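Protein piwi (Drosophila melanogaster, PDB 6KR6) binds piRNAs and forms complexes with them that repress transposable elements during meiosis by governing their methylation and silencing. Local coordinates at residues I81-V86 with G117-T122; P202-S207 with L217-T222; D528-T533 with I798-L803. All blocks are in the same frame, centred on the assembly; numbering follows the deposited sequence.

How the contacts relate
The three contacts follow one another along the chain without nesting or touching. Contact 1, a zinc-bearing strand pair in the N-terminal domain, and contact 2, a long hairpin, lie on the same side of the chain's centre, with their own centres about 30 Å apart. Contact 3 is on the opposite side, its centre about 65 Å from that of contact 1 and about 45 Å from that of contact 2. It is also the contact nearest the bound nucleic acid, about 4 Å from it at the nearest atoms, against about 15 Å for contact 2 and about 42 Å for contact 1. In contact 3 the P532 side chain is about 9 Å from those of Q556 and L810, which bind zinc here.

Contact 1: I81-V86 with G117-T122; sequences IVHYHV and GLQLFT. With ZN (zinc ion), chain L.
H83 reaches across to F121, L120 and Q119 at once, using a different part of its side chain for each. With CG anti to the backbone N (chi1 175°), its CB meets the phenyl ring of F121 at CE1, 3.7 Å away. Further out, H83 CG is 3.5 Å from the same F121 CE1, which sits over one face of the imidazole toward its rim. The two ring planes are near parallel, 25° apart, but slid so that they barely overlap. H83 ND1 then donates to L120 O at 3.0 Å, with the oxygen close to the imidazole plane. This carbonyl is gripped twice, since Y84 N approaches it in the carbonyl plane while ND1 comes in from above, 52° out of that plane. The bond from ND1 helps fix the rotation of the ring, whose other nitrogen faces the metal: H83 NE2 binds the zinc ion at 2.0 Å. H85 NE2 does the same, also at 2.0 Å, and Q119 OE1 supplies the third protein ligand at 2.1 Å. The side chains of H85 and Q119 lie side by side, pointing the same way, with ring and amide planes steeply inclined to each other.

On the other face of the sheet, Y84 CD2 packs on L120 CD2 (3.7 Å) and Y84 CE2 on T122 CG2 (3.5 Å). The hydroxyl of Y84 goes beyond both segments to R124 O and F126 N. Strand 142-152 flanks 82-88 on its other side. Backbone bonds link V82 with T122 and Y84 with L120, while H83-F121 and H85-Q119 are the non-hydrogen-bonded pairs that bring the metal ligands onto one face: a zinc site built across neighbouring antiparallel strands of the Argonaute-type N-terminal domain.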
loop_
_atom_site.group_PDB
_atom_site.type_symbol
_atom_site.label_atom_id
_atom_site.label_comp_id
_atom_site.label_asym_id
_atom_site.label_seq_id
_atom_site.Cartn_x
_atom_site.Cartn_y
_atom_site.Cartn_z
ATOM N N ILE A 81 -11.248 -17.308 -28.906
ATOM C CA ILE A 81 -12.533 -17.354 -28.218
ATOM C C ILE A 81 -13.615 -16.858 -29.166
ATOM O O ILE A 81 -13.494 -15.770 -29.742
ATOM C CB ILE A 81 -12.510 -16.523 -26.923
ATOM C CG1 ILE A 81 -11.629 -17.209 -25.881
ATOM C CG2 ILE A 81 -13.917 -16.329 -26.384
ATOM C CD1 ILE A 81 -11.968 -18.671 -25.674
ATOM N N VAL A 82 -14.672 -17.652 -29.318
ATOM C CA VAL A 82 -15.763 -17.351 -30.237
ATOM C C VAL A 82 -16.962 -16.867 -29.435
ATOM O O VAL A 82 -17.375 -17.516 -28.463
ATOM C CB VAL A 82 -16.129 -18.577 -31.090
ATOM C CG1 VAL A 82 -16.891 -18.146 -32.327
ATOM C CG2 VAL A 82 -14.877 -19.350 -31.472
ATOM N N HIS A 83 -17.517 -15.727 -29.841
ATOM C CA HIS A 83 -18.660 -15.109 -29.187
ATOM C C HIS A 83 -19.861 -15.137 -30.122
ATOM O O HIS A 83 -19.764 -14.709 -31.283
ATOM C CB HIS A 83 -18.345 -13.667 -28.779
ATOM C CG HIS A 83 -19.517 -12.927 -28.210
ATOM N ND1 HIS A 83 -20.407 -13.503 -27.330
ATOM C CD2 HIS A 83 -19.941 -11.653 -28.392
ATOM C CE1 HIS A 83 -21.329 -12.618 -26.997
ATOM N NE2 HIS A 83 -21.069 -11.488 -27.627
ATOM N N TYR A 84 -20.980 -15.644 -29.604
ATOM C CA TYR A 84 -22.260 -15.709 -30.289
ATOM C C TYR A 84 -23.329 -15.000 -29.466
ATOM O O TYR A 84 -23.209 -14.846 -28.244
ATOM C CB TYR A 84 -22.720 -17.160 -30.519
ATOM C CG TYR A 84 -21.722 -18.092 -31.170
ATOM C CD1 TYR A 84 -21.827 -18.422 -32.515
ATOM C CD2 TYR A 84 -20.700 -18.673 -30.431
ATOM C CE1 TYR A 84 -20.928 -19.287 -33.109
ATOM C CE2 TYR A 84 -19.799 -19.536 -31.018
ATOM C CZ TYR A 84 -19.917 -19.840 -32.356
ATOM O OH TYR A 84 -19.018 -20.700 -32.943
ATOM N N HIS A 85 -24.390 -14.586 -30.151
ATOM C CA HIS A 85 -25.623 -14.135 -29.517
ATOM C C HIS A 85 -26.702 -15.177 -29.773
ATOM O O HIS A 85 -26.895 -15.609 -30.915
ATOM C CB HIS A 85 -26.053 -12.764 -30.046
ATOM C CG HIS A 85 -25.334 -11.617 -29.406
ATOM N ND1 HIS A 85 -24.991 -10.474 -30.096
ATOM C CD2 HIS A 85 -24.901 -11.432 -28.136
ATOM C CE1 HIS A 85 -24.370 -9.639 -29.282
ATOM N NE2 HIS A 85 -24.305 -10.195 -28.086
ATOM N N VAL A 86 -27.397 -15.581 -28.714
ATOM C CA VAL A 86 -28.285 -16.736 -28.739
ATOM C C VAL A 86 -29.721 -16.276 -28.538
ATOM O O VAL A 86 -29.991 -15.385 -27.723
ATOM C CB VAL A 86 -27.875 -17.761 -27.663
ATOM C CG1 VAL A 86 -28.747 -18.995 -27.730
ATOM C CG2 VAL A 86 -26.409 -18.131 -27.821
ATOM N N GLY A 117 -27.615 -16.434 -20.950
ATOM C CA GLY A 117 -28.961 -16.331 -21.468
ATOM C C GLY A 117 -29.060 -15.569 -22.771
ATOM O O GLY A 117 -30.108 -15.622 -23.426
ATOM N N LEU A 118 -27.997 -14.866 -23.163
ATOM C CA LEU A 118 -27.963 -14.131 -24.421
ATOM C C LEU A 118 -26.564 -14.201 -25.021
ATOM O O LEU A 118 -26.385 -14.696 -26.138
ATOM C CB LEU A 118 -28.393 -12.678 -24.204
ATOM C CG LEU A 118 -29.200 -12.017 -25.326
ATOM C CD1 LEU A 118 -28.360 -11.818 -26.578
ATOM C CD2 LEU A 118 -30.443 -12.837 -25.636
ATOM N N GLN A 119 -25.567 -13.708 -24.288
ATOM C CA GLN A 119 -24.183 -13.799 -24.731
ATOM C C GLN A 119 -23.651 -15.203 -24.478
ATOM O O GLN A 119 -23.907 -15.803 -23.422
ATOM C CB GLN A 119 -23.313 -12.773 -24.003
ATOM C CG GLN A 119 -23.954 -11.403 -23.828
ATOM C CD GLN A 119 -23.867 -10.523 -25.070
ATOM O OE1 GLN A 119 -23.144 -10.826 -26.026
ATOM N NE2 GLN A 119 -24.602 -9.415 -25.052
ATOM N N LEU A 120 -22.900 -15.722 -25.454
ATOM C CA LEU A 120 -22.310 -17.051 -25.389
ATOM C C LEU A 120 -20.848 -16.967 -25.797
ATOM O O LEU A 120 -20.527 -16.414 -26.853
ATOM C CB LEU A 120 -23.057 -18.027 -26.307
ATOM C CG LEU A 120 -22.355 -19.342 -26.656
ATOM C CD1 LEU A 120 -22.334 -20.287 -25.464
ATOM C CD2 LEU A 120 -23.014 -19.998 -27.861
ATOM N N PHE A 121 -19.969 -17.511 -24.961
ATOM C CA PHE A 121 -18.544 -17.602 -25.253
ATOM C C PHE A 121 -18.148 -19.068 -25.234
ATOM O O PHE A 121 -18.366 -19.759 -24.232
ATOM C CB PHE A 121 -17.713 -16.813 -24.240
ATOM C CG PHE A 121 -18.061 -15.357 -24.172
ATOM C CD1 PHE A 121 -17.674 -14.490 -25.180
ATOM C CD2 PHE A 121 -18.765 -14.852 -23.093
ATOM C CE1 PHE A 121 -17.992 -13.147 -25.116
ATOM C CE2 PHE A 121 -19.084 -13.510 -23.023
ATOM C CZ PHE A 121 -18.697 -12.656 -24.036
ATOM N N THR A 122 -17.572 -19.544 -26.334
ATOM C CA THR A 122 -17.146 -20.933 -26.406
ATOM C C THR A 122 -15.923 -21.032 -27.305
ATOM O O THR A 122 -15.467 -20.042 -27.885
ATOM C CB THR A 122 -18.276 -21.839 -26.905
ATOM O OG1 THR A 122 -17.813 -23.195 -26.949
ATOM C CG2 THR A 122 -18.718 -21.418 -28.292
HETATM ZN ZN ZN L . -22.336 -9.892 -27.690
#

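Contact 2: P202-S207 with L217-T222; sequences PGYETS and LGTEIT
L217 meets T206 where two neighbouring strands of a beta hairpin, 198-210 and 215-227, run antiparallel. The methyl CD1 of L217 lies 3.5 Å from T206 CG2, the two side chains crossing at a slant. The same methyl also touches the carbonyl oxygen of S207. Next, G218 is joined to S207 by a pair of backbone hydrogen bonds, G218 N to S207 O and S207 N to G218 O.

T219 belongs to a non-hydrogen-bonded pair with T206, but its methyl leans to a diagonal neighbour, T219 CG2 resting 3.7 Å from Y204 CB. Its CA approaches E205 O at 3.2 Å in a CA-H...O contact. E220 forms the next hydrogen-bonded pair, with E205: E205 N is bonded to E220 O and E220 N to E205 O. The E220 side chain, bent at chi2 (74°), turns its carboxylate away from the first strand; OE2 forms salt bridges with R700 and R365, so the buried charge is met from beyond the hairpin.

I221 returns to the face of Y204. Its side chain lies alongside the tyrosine, pointing the same way, and I221 CD1 touches Y204 CE1, 3.6 Å away. The Y204 ring is also stacked with F372 of helix 362-378, which T219 touches too, placing this face of the hairpin against that helix. T222 pairs with G203: T222 N donates to G203 O, and a weak bond runs back from G203 N to T222 O. On the face shared with E205, the T222 side chain crosses that of the glutamate, bringing T222 OG1 to 3.3 Å from E205 CB.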
loop_
_atom_site.group_PDB
_atom_site.type_symbol
_atom_site.label_atom_id
_atom_site.label_comp_id
_atom_site.label_asym_id
_atom_site.label_seq_id
_atom_site.Cartn_x
_atom_site.Cartn_y
_atom_site.Cartn_z
ATOM N N PRO A 202 -6.243 -17.579 6.499
ATOM C CA PRO A 202 -5.276 -17.613 5.401
ATOM C C PRO A 202 -5.986 -17.703 4.061
ATOM O O PRO A 202 -7.139 -18.130 3.958
ATOM C CB PRO A 202 -4.463 -18.879 5.685
ATOM C CG PRO A 202 -5.430 -19.770 6.396
ATOM C CD PRO A 202 -6.297 -18.858 7.229
ATOM N N GLY A 203 -5.275 -17.291 3.019
ATOM C CA GLY A 203 -5.861 -17.324 1.695
ATOM C C GLY A 203 -4.838 -16.962 0.643
ATOM O O GLY A 203 -3.673 -16.686 0.936
ATOM N N TYR A 204 -5.312 -16.948 -0.597
ATOM C CA TYR A 204 -4.471 -16.741 -1.765
ATOM C C TYR A 204 -5.047 -15.625 -2.621
ATOM O O TYR A 204 -6.223 -15.669 -3.001
ATOM C CB TYR A 204 -4.344 -18.035 -2.576
ATOM C CG TYR A 204 -3.777 -19.189 -1.778
ATOM C CD1 TYR A 204 -2.406 -19.388 -1.689
ATOM C CD2 TYR A 204 -4.612 -20.071 -1.107
ATOM C CE1 TYR A 204 -1.884 -20.436 -0.957
ATOM C CE2 TYR A 204 -4.097 -21.123 -0.374
ATOM C CZ TYR A 204 -2.733 -21.301 -0.304
ATOM O OH TYR A 204 -2.216 -22.347 0.425
ATOM N N GLU A 205 -4.222 -14.620 -2.897
ATOM C CA GLU A 205 -4.554 -13.547 -3.820
ATOM C C GLU A 205 -4.099 -13.937 -5.219
ATOM O O GLU A 205 -2.989 -14.444 -5.402
ATOM C CB GLU A 205 -3.884 -12.243 -3.387
ATOM C CG GLU A 205 -4.278 -11.023 -4.195
ATOM C CD GLU A 205 -3.624 -9.755 -3.679
ATOM O OE1 GLU A 205 -3.304 -8.873 -4.501
ATOM O OE2 GLU A 205 -3.427 -9.643 -2.451
ATOM N N THR A 206 -4.962 -13.696 -6.203
ATOM C CA THR A 206 -4.768 -14.193 -7.555
ATOM C C THR A 206 -4.744 -13.040 -8.550
ATOM O O THR A 206 -5.431 -12.029 -8.369
ATOM C CB THR A 206 -5.881 -15.180 -7.931
ATOM O OG1 THR A 206 -6.295 -15.900 -6.764
ATOM C CG2 THR A 206 -5.384 -16.170 -8.956
ATOM N N SER A 207 -3.943 -13.196 -9.603
ATOM C CA SER A 207 -3.881 -12.194 -10.659
ATOM C C SER A 207 -3.521 -12.867 -11.975
ATOM O O SER A 207 -2.985 -13.977 -12.001
ATOM C CB SER A 207 -2.878 -11.082 -10.324
ATOM O OG SER A 207 -1.584 -11.609 -10.091
ATOM N N LEU A 217 -0.591 -16.626 -14.840
ATOM C CA LEU A 217 -1.469 -16.642 -13.676
ATOM C C LEU A 217 -0.605 -16.716 -12.428
ATOM O O LEU A 217 0.186 -17.650 -12.277
ATOM C CB LEU A 217 -2.430 -17.833 -13.736
ATOM C CG LEU A 217 -3.168 -18.169 -12.441
ATOM C CD1 LEU A 217 -4.104 -17.038 -12.083
ATOM C CD2 LEU A 217 -3.926 -19.481 -12.565
ATOM N N GLY A 218 -0.753 -15.742 -11.535
ATOM C CA GLY A 218 0.087 -15.643 -10.358
ATOM C C GLY A 218 -0.717 -15.650 -9.073
ATOM O O GLY A 218 -1.859 -15.185 -9.032
ATOM N N THR A 219 -0.099 -16.174 -8.013
ATOM C CA THR A 219 -0.716 -16.274 -6.700
ATOM C C THR A 219 0.227 -15.714 -5.643
ATOM O O THR A 219 1.443 -15.643 -5.836
ATOM C CB THR A 219 -1.078 -17.725 -6.354
ATOM O OG1 THR A 219 -1.093 -18.515 -7.550
ATOM C CG2 THR A 219 -2.447 -17.789 -5.700
ATOM N N GLU A 220 -0.357 -15.317 -4.515
ATOM C CA GLU A 220 0.398 -14.746 -3.408
ATOM C C GLU A 220 -0.320 -15.063 -2.102
ATOM O O GLU A 220 -1.546 -15.183 -2.069
ATOM C CB GLU A 220 0.579 -13.230 -3.596
ATOM C CG GLU A 220 0.817 -12.413 -2.327
ATOM C CD GLU A 220 2.215 -12.573 -1.754
ATOM O OE1 GLU A 220 3.023 -13.331 -2.331
ATOM O OE2 GLU A 220 2.507 -11.933 -0.720
ATOM N N ILE A 221 0.456 -15.223 -1.029
ATOM C CA ILE A 221 -0.128 -15.490 0.281
ATOM C C ILE A 221 -0.833 -14.237 0.794
ATOM O O ILE A 221 -0.397 -13.104 0.549
ATOM C CB ILE A 221 0.961 -15.965 1.260
ATOM C CG1 ILE A 221 1.702 -17.172 0.680
ATOM C CG2 ILE A 221 0.368 -16.307 2.615
ATOM C CD1 ILE A 221 0.792 -18.326 0.311
ATOM N N THR A 222 -1.942 -14.435 1.508
ATOM C CA THR A 222 -2.726 -13.323 2.026
ATOM C C THR A 222 -3.410 -13.761 3.313
ATOM O O THR A 222 -3.667 -14.949 3.523
ATOM C CB THR A 222 -3.753 -12.839 0.989
ATOM O OG1 THR A 222 -3.087 -12.574 -0.252
ATOM C CG2 THR A 222 -4.445 -11.562 1.447
#

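Contact 3: D528-T533 with I798-L803; sequences DRAVPT and IPQNAL
Q800 and A530 form the middle of this contact between two loops. The glutamine side chain meets successive residues of the other segment: its CG, set anti to the carbonyl carbon (chi1 -70°), approaches R529 O at 3.7 Å. Beyond it the amide divides its neighbours, with Q800 OE1 3.8 Å from the methyl A530 CB and Q800 NE2 3.1 Å from D528 O. That last pair has too poor an angle to count as a hydrogen bond; the same NE2 makes a weak one to V527 O, one residue earlier. A530 CB points toward the other segment and also meets A802 CB at 4.0 Å. One branch of L803 makes the remaining contacts, CD2 lying 3.9 Å from A530 O and 4.2 Å from P532 CD.

The first loop links helix 515-528 to strand 533-537, an outer strand of the four-stranded parallel sheet in the region corresponding to the MID domain of Argonaute proteins. The second follows helix 779-795 and leads to the C-terminus. The contact comes within about 4 Å of the bound nucleic acid at its nearest atom. P532 has its side chain about 9 Å from those of Q556 and L810, which bind zinc here and by similarity magnesium, consistent with the metal-assisted pocket that holds the guide 5' end in Piwi proteins.

Further out, Y526 holds both loops, through a backbone bond with Q800 and through its hydroxyl with T533 N. R529 and D528 direct their charges elsewhere, in salt bridges to D496 and R524 respectively, while L803 rests on Y808 near the chain end.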
loop_
_atom_site.group_PDB
_atom_site.type_symbol
_atom_site.label_atom_id
_atom_site.label_comp_id
_atom_site.label_asym_id
_atom_site.label_seq_id
_atom_site.Cartn_x
_atom_site.Cartn_y
_atom_site.Cartn_z
ATOM N N ASP A 528 2.503 25.418 18.159
ATOM C CA ASP A 528 2.387 26.666 18.904
ATOM C C ASP A 528 3.624 27.538 18.717
ATOM O O ASP A 528 3.507 28.751 18.512
ATOM C CB ASP A 528 2.148 26.371 20.386
ATOM C CG ASP A 528 0.851 25.622 20.630
ATOM O OD1 ASP A 528 -0.086 25.768 19.817
ATOM O OD2 ASP A 528 0.764 24.891 21.638
ATOM N N ARG A 529 4.810 26.946 18.791
ATOM C CA ARG A 529 6.062 27.644 18.557
ATOM C C ARG A 529 6.709 27.091 17.286
ATOM O O ARG A 529 6.101 26.313 16.542
ATOM C CB ARG A 529 6.976 27.517 19.778
ATOM C CG ARG A 529 6.260 27.684 21.116
ATOM C CD ARG A 529 5.498 29.002 21.197
ATOM N NE ARG A 529 6.389 30.155 21.274
ATOM C CZ ARG A 529 6.784 30.716 22.412
ATOM N NH1 ARG A 529 6.364 30.231 23.573
ATOM N NH2 ARG A 529 7.596 31.763 22.390
ATOM N N ALA A 530 7.953 27.500 17.030
ATOM C CA ALA A 530 8.670 27.093 15.823
ATOM C C ALA A 530 10.115 26.724 16.170
ATOM O O ALA A 530 11.075 27.355 15.738
ATOM C CB ALA A 530 8.619 28.193 14.764
ATOM N N VAL A 531 10.273 25.664 16.964
ATOM C CA VAL A 531 11.578 25.198 17.407
ATOM C C VAL A 531 11.704 23.715 17.085
ATOM O O VAL A 531 10.908 22.908 17.573
ATOM C CB VAL A 531 11.805 25.434 18.911
ATOM C CG1 VAL A 531 13.169 24.907 19.330
ATOM C CG2 VAL A 531 11.673 26.913 19.247
ATOM N N PRO A 532 12.673 23.301 16.267
ATOM C CA PRO A 532 12.874 21.865 16.036
ATOM C C PRO A 532 13.345 21.168 17.304
ATOM O O PRO A 532 14.197 21.676 18.035
ATOM C CB PRO A 532 13.941 21.825 14.936
ATOM C CG PRO A 532 14.627 23.143 15.017
ATOM C CD PRO A 532 13.594 24.129 15.472
ATOM N N THR A 533 12.770 19.995 17.566
ATOM C CA THR A 533 13.001 19.286 18.814
ATOM C C THR A 533 13.471 17.863 18.542
ATOM O O THR A 533 13.261 17.307 17.462
ATOM C CB THR A 533 11.737 19.249 19.687
ATOM O OG1 THR A 533 10.716 18.494 19.023
ATOM C CG2 THR A 533 11.230 20.659 19.954
ATOM N N ILE A 798 -1.554 22.015 11.787
ATOM C CA ILE A 798 -0.558 22.366 10.773
ATOM C C ILE A 798 0.640 23.017 11.461
ATOM O O ILE A 798 0.459 23.993 12.206
ATOM C CB ILE A 798 -1.163 23.295 9.727
ATOM C CG1 ILE A 798 -2.364 22.626 9.056
ATOM C CG2 ILE A 798 -0.122 23.680 8.689
ATOM C CD1 ILE A 798 -2.039 21.302 8.398
ATOM N N PRO A 799 1.851 22.514 11.247
ATOM C CA PRO A 799 3.032 23.148 11.841
ATOM C C PRO A 799 3.262 24.540 11.270
ATOM O O PRO A 799 2.829 24.871 10.165
ATOM C CB PRO A 799 4.175 22.199 11.463
ATOM C CG PRO A 799 3.507 20.894 11.149
ATOM C CD PRO A 799 2.186 21.263 10.550
ATOM N N GLN A 800 3.960 25.360 12.054
ATOM C CA GLN A 800 4.240 26.727 11.637
ATOM C C GLN A 800 5.118 26.745 10.391
ATOM O O GLN A 800 5.947 25.858 10.167
ATOM C CB GLN A 800 4.911 27.509 12.769
ATOM C CG GLN A 800 3.983 27.819 13.932
ATOM C CD GLN A 800 4.286 29.157 14.579
ATOM O OE1 GLN A 800 5.273 29.812 14.243
ATOM N NE2 GLN A 800 3.432 29.573 15.507
ATOM N N ASN A 801 4.930 27.782 9.576
ATOM C CA ASN A 801 5.573 27.883 8.273
ATOM C C ASN A 801 7.038 28.292 8.345
ATOM O O ASN A 801 7.683 28.396 7.296
ATOM C CB ASN A 801 4.808 28.876 7.392
ATOM C CG ASN A 801 3.394 28.417 7.088
ATOM O OD1 ASN A 801 2.506 28.502 7.936
ATOM N ND2 ASN A 801 3.177 27.932 5.872
ATOM N N ALA A 802 7.587 28.533 9.537
ATOM C CA ALA A 802 8.999 28.887 9.630
ATOM C C ALA A 802 9.913 27.695 9.387
ATOM O O ALA A 802 11.082 27.886 9.034
ATOM C CB ALA A 802 9.301 29.501 10.998
ATOM N N LEU A 803 9.408 26.475 9.559
ATOM C CA LEU A 803 10.199 25.261 9.432
ATOM C C LEU A 803 10.151 24.668 8.028
ATOM O O LEU A 803 10.416 23.471 7.863
ATOM C CB LEU A 803 9.719 24.226 10.452
ATOM C CG LEU A 803 9.479 24.780 11.858
ATOM C CD1 LEU A 803 8.690 23.802 12.720
ATOM C CD2 LEU A 803 10.803 25.128 12.513
#